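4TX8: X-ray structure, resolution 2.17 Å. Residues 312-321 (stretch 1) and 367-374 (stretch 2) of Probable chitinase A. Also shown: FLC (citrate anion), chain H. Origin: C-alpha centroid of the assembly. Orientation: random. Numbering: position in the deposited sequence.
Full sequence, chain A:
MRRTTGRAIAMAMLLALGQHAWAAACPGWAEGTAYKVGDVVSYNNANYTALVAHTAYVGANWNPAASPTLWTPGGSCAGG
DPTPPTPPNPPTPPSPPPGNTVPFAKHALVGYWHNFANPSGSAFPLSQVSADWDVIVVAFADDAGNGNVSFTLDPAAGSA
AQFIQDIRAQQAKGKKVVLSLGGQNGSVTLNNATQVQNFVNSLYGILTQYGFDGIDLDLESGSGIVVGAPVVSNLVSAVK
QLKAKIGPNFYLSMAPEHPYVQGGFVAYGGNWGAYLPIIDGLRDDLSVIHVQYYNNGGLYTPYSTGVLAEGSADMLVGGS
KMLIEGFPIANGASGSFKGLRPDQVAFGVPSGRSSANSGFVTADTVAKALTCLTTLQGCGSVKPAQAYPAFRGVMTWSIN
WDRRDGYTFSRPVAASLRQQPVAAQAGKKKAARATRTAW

Stretch 1 312-321: SADMLVGGSK
Stretch 2 (367-374) AKALTCLT

A citrate anion, probably carried over from the crystallisation liquor, bridges the two helices at one end of their contact, while no hydrogen bond joins them directly. Lys368 (chi1 m, chi2 t, chi3 p, chi4 t) donates from NZ to citrate OB2 (2.7 Å) and OG1 (3.2 Å), pairing ammonium with carboxylates; Ala313 N to citrate OB1 and Asp314 N to citrate OG2 are weak hydrogen bonds, each 3.4 Å. Ser312 (-96/152, chi1 p) caps helix 313-321, its OG accepting from Met315 N at 3.0 Å.

The rest illustrates a mixed apolar seam: alanines face each other and larger side chains extend it. Helices 313-321 and 367-374, with phi/psi near -64/-43 except Thr374 (-84/-34), run in broadly the same direction, crossing at -39° with a closest axial approach of 8.8 Å. Ala313 and Ala369 mark the register, their CA atoms 5.0 Å and CB atoms 4.2 Å apart.

Ala313, Leu316 (m, t) and Ala369 point CA-to-CB toward the partner helix; Leu316 CB meets Ala369 CB at 4.0 Å, carbon on carbon. Val317 (t) CG2 lies 3.8 Å from Ala369 CA and CG1 3.9 Å from Leu373 CD2, while both Val317 methyls are 4.0 Å from Cys372 SG (t). Leu373 (m, t) sets CD1 4.0 Å from Ser320 OG, a hydroxyl (chi1 m) that donates to Leu316 O at 2.8 Å, satisfying its polarity within its own helix.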

# COMPACT_ATOMS: atom_id res chain seq x y z
N SER A 312 -12.78 2.85 11.71
CA SER A 312 -14.15 3.03 11.24
C SER A 312 -14.20 3.32 9.75
O SER A 312 -13.25 3.84 9.16
CB SER A 312 -14.85 4.17 12.01
OG SER A 312 -14.42 5.44 11.54
N ALA A 313 -15.32 2.94 9.13
CA ALA A 313 -15.61 3.26 7.75
C ALA A 313 -15.70 4.77 7.56
O ALA A 313 -15.25 5.29 6.55
CB ALA A 313 -16.91 2.60 7.33
N ASP A 314 -16.29 5.45 8.53
CA ASP A 314 -16.39 6.91 8.50
C ASP A 314 -15.03 7.57 8.30
O ASP A 314 -14.91 8.51 7.49
CB ASP A 314 -17.03 7.43 9.79
CG ASP A 314 -18.56 7.42 9.75
OD1 ASP A 314 -19.15 7.32 8.65
OD2 ASP A 314 -19.16 7.52 10.84
N MET A 315 -14.01 7.09 9.01
CA MET A 315 -12.67 7.66 8.87
C MET A 315 -12.13 7.44 7.47
O MET A 315 -11.51 8.32 6.89
CB MET A 315 -11.72 7.05 9.91
CG MET A 315 -10.27 7.52 9.81
SD MET A 315 -9.23 7.07 11.19
CE MET A 315 -7.64 7.62 10.64
N LEU A 316 -12.38 6.26 6.93
CA LEU A 316 -11.95 5.95 5.57
C LEU A 316 -12.69 6.85 4.57
O LEU A 316 -12.08 7.40 3.65
CB LEU A 316 -12.19 4.48 5.24
CG LEU A 316 -11.51 3.47 6.16
CD1 LEU A 316 -11.82 2.06 5.68
CD2 LEU A 316 -10.01 3.71 6.22
N VAL A 317 -13.99 6.99 4.76
CA VAL A 317 -14.79 7.83 3.89
C VAL A 317 -14.39 9.30 4.06
O VAL A 317 -14.22 10.02 3.07
CB VAL A 317 -16.30 7.67 4.17
CG1 VAL A 317 -17.12 8.64 3.32
CG2 VAL A 317 -16.74 6.24 3.89
N GLY A 318 -14.23 9.72 5.31
CA GLY A 318 -13.87 11.09 5.62
C GLY A 318 -12.50 11.49 5.09
O GLY A 318 -12.35 12.56 4.50
N GLY A 319 -11.51 10.63 5.30
CA GLY A 319 -10.17 10.88 4.80
C GLY A 319 -10.18 11.02 3.29
O GLY A 319 -9.51 11.88 2.72
N SER A 320 -10.96 10.16 2.63
CA SER A 320 -11.05 10.18 1.18
C SER A 320 -11.79 11.42 0.68
O SER A 320 -11.41 12.00 -0.34
CB SER A 320 -11.74 8.91 0.68
OG SER A 320 -11.02 7.76 1.10
N LYS A 321 -12.83 11.83 1.40
CA LYS A 321 -13.56 13.05 1.04
C LYS A 321 -12.65 14.27 1.08
O LYS A 321 -12.69 15.10 0.17
CB LYS A 321 -14.75 13.28 1.98
CG LYS A 321 -15.99 12.49 1.61
CD LYS A 321 -17.12 12.78 2.58
CE LYS A 321 -17.52 14.25 2.54
NZ LYS A 321 -18.65 14.53 3.47
N ALA A 367 -15.90 -2.80 2.66
CA ALA A 367 -17.00 -2.83 1.71
C ALA A 367 -17.97 -1.67 1.93
O ALA A 367 -18.44 -1.05 0.97
CB ALA A 367 -17.74 -4.16 1.80
N LYS A 368 -18.26 -1.38 3.20
CA LYS A 368 -19.16 -0.28 3.54
C LYS A 368 -18.61 1.07 3.09
O LYS A 368 -19.34 1.89 2.54
CB LYS A 368 -19.43 -0.25 5.05
CG LYS A 368 -20.60 -1.11 5.50
CD LYS A 368 -20.70 -1.11 7.02
CE LYS A 368 -20.61 0.30 7.58
NZ LYS A 368 -20.37 0.31 9.05
N ALA A 369 -17.32 1.29 3.33
CA ALA A 369 -16.67 2.53 2.92
C ALA A 369 -16.67 2.68 1.40
O ALA A 369 -16.88 3.77 0.88
CB ALA A 369 -15.25 2.59 3.47
N LEU A 370 -16.46 1.57 0.69
CA LEU A 370 -16.43 1.59 -0.77
C LEU A 370 -17.78 1.95 -1.38
O LEU A 370 -17.88 2.86 -2.20
CB LEU A 370 -15.96 0.24 -1.31
CG LEU A 370 -14.47 -0.05 -1.20
CD1 LEU A 370 -14.17 -1.47 -1.66
CD2 LEU A 370 -13.66 0.96 -1.99
N THR A 371 -18.83 1.22 -0.98
CA THR A 371 -20.16 1.47 -1.53
C THR A 371 -20.67 2.86 -1.15
O THR A 371 -21.37 3.50 -1.94
CB THR A 371 -21.18 0.41 -1.04
OG1 THR A 371 -21.35 0.52 0.38
CG2 THR A 371 -20.70 -0.99 -1.39
N CYS A 372 -20.31 3.32 0.04
CA CYS A 372 -20.67 4.67 0.47
C CYS A 372 -20.04 5.71 -0.44
O CYS A 372 -20.71 6.62 -0.93
CB CYS A 372 -20.24 4.91 1.92
SG CYS A 372 -20.50 6.61 2.51
N LEU A 373 -18.74 5.56 -0.68
CA LEU A 373 -18.01 6.47 -1.55
C LEU A 373 -18.50 6.41 -2.99
O LEU A 373 -18.67 7.44 -3.64
CB LEU A 373 -16.51 6.19 -1.49
CG LEU A 373 -15.78 6.68 -0.24
CD1 LEU A 373 -14.42 6.01 -0.09
CD2 LEU A 373 -15.62 8.19 -0.27
N THR A 374 -18.75 5.20 -3.50
CA THR A 374 -19.08 5.03 -4.91
C THR A 374 -20.55 5.25 -5.26
O THR A 374 -20.86 5.72 -6.36
CB THR A 374 -18.68 3.62 -5.41
OG1 THR A 374 -19.35 2.62 -4.62
CG2 THR A 374 -17.17 3.42 -5.32
CAC FLC H . -17.25 -0.21 13.35
CA FLC H . -17.81 1.08 12.84
CB FLC H . -18.20 1.16 11.40
CBC FLC H . -17.53 0.06 10.64
CG FLC H . -17.73 2.46 10.83
CGC FLC H . -18.68 3.55 10.47
OA1 FLC H . -18.02 -1.13 13.73
OA2 FLC H . -16.00 -0.38 13.40
OB1 FLC H . -16.28 0.06 10.55
OB2 FLC H . -18.22 -0.85 10.11
OG1 FLC H . -19.59 3.33 9.62
OG2 FLC H . -18.57 4.68 11.00
OHB FLC H . -19.56 1.06 11.27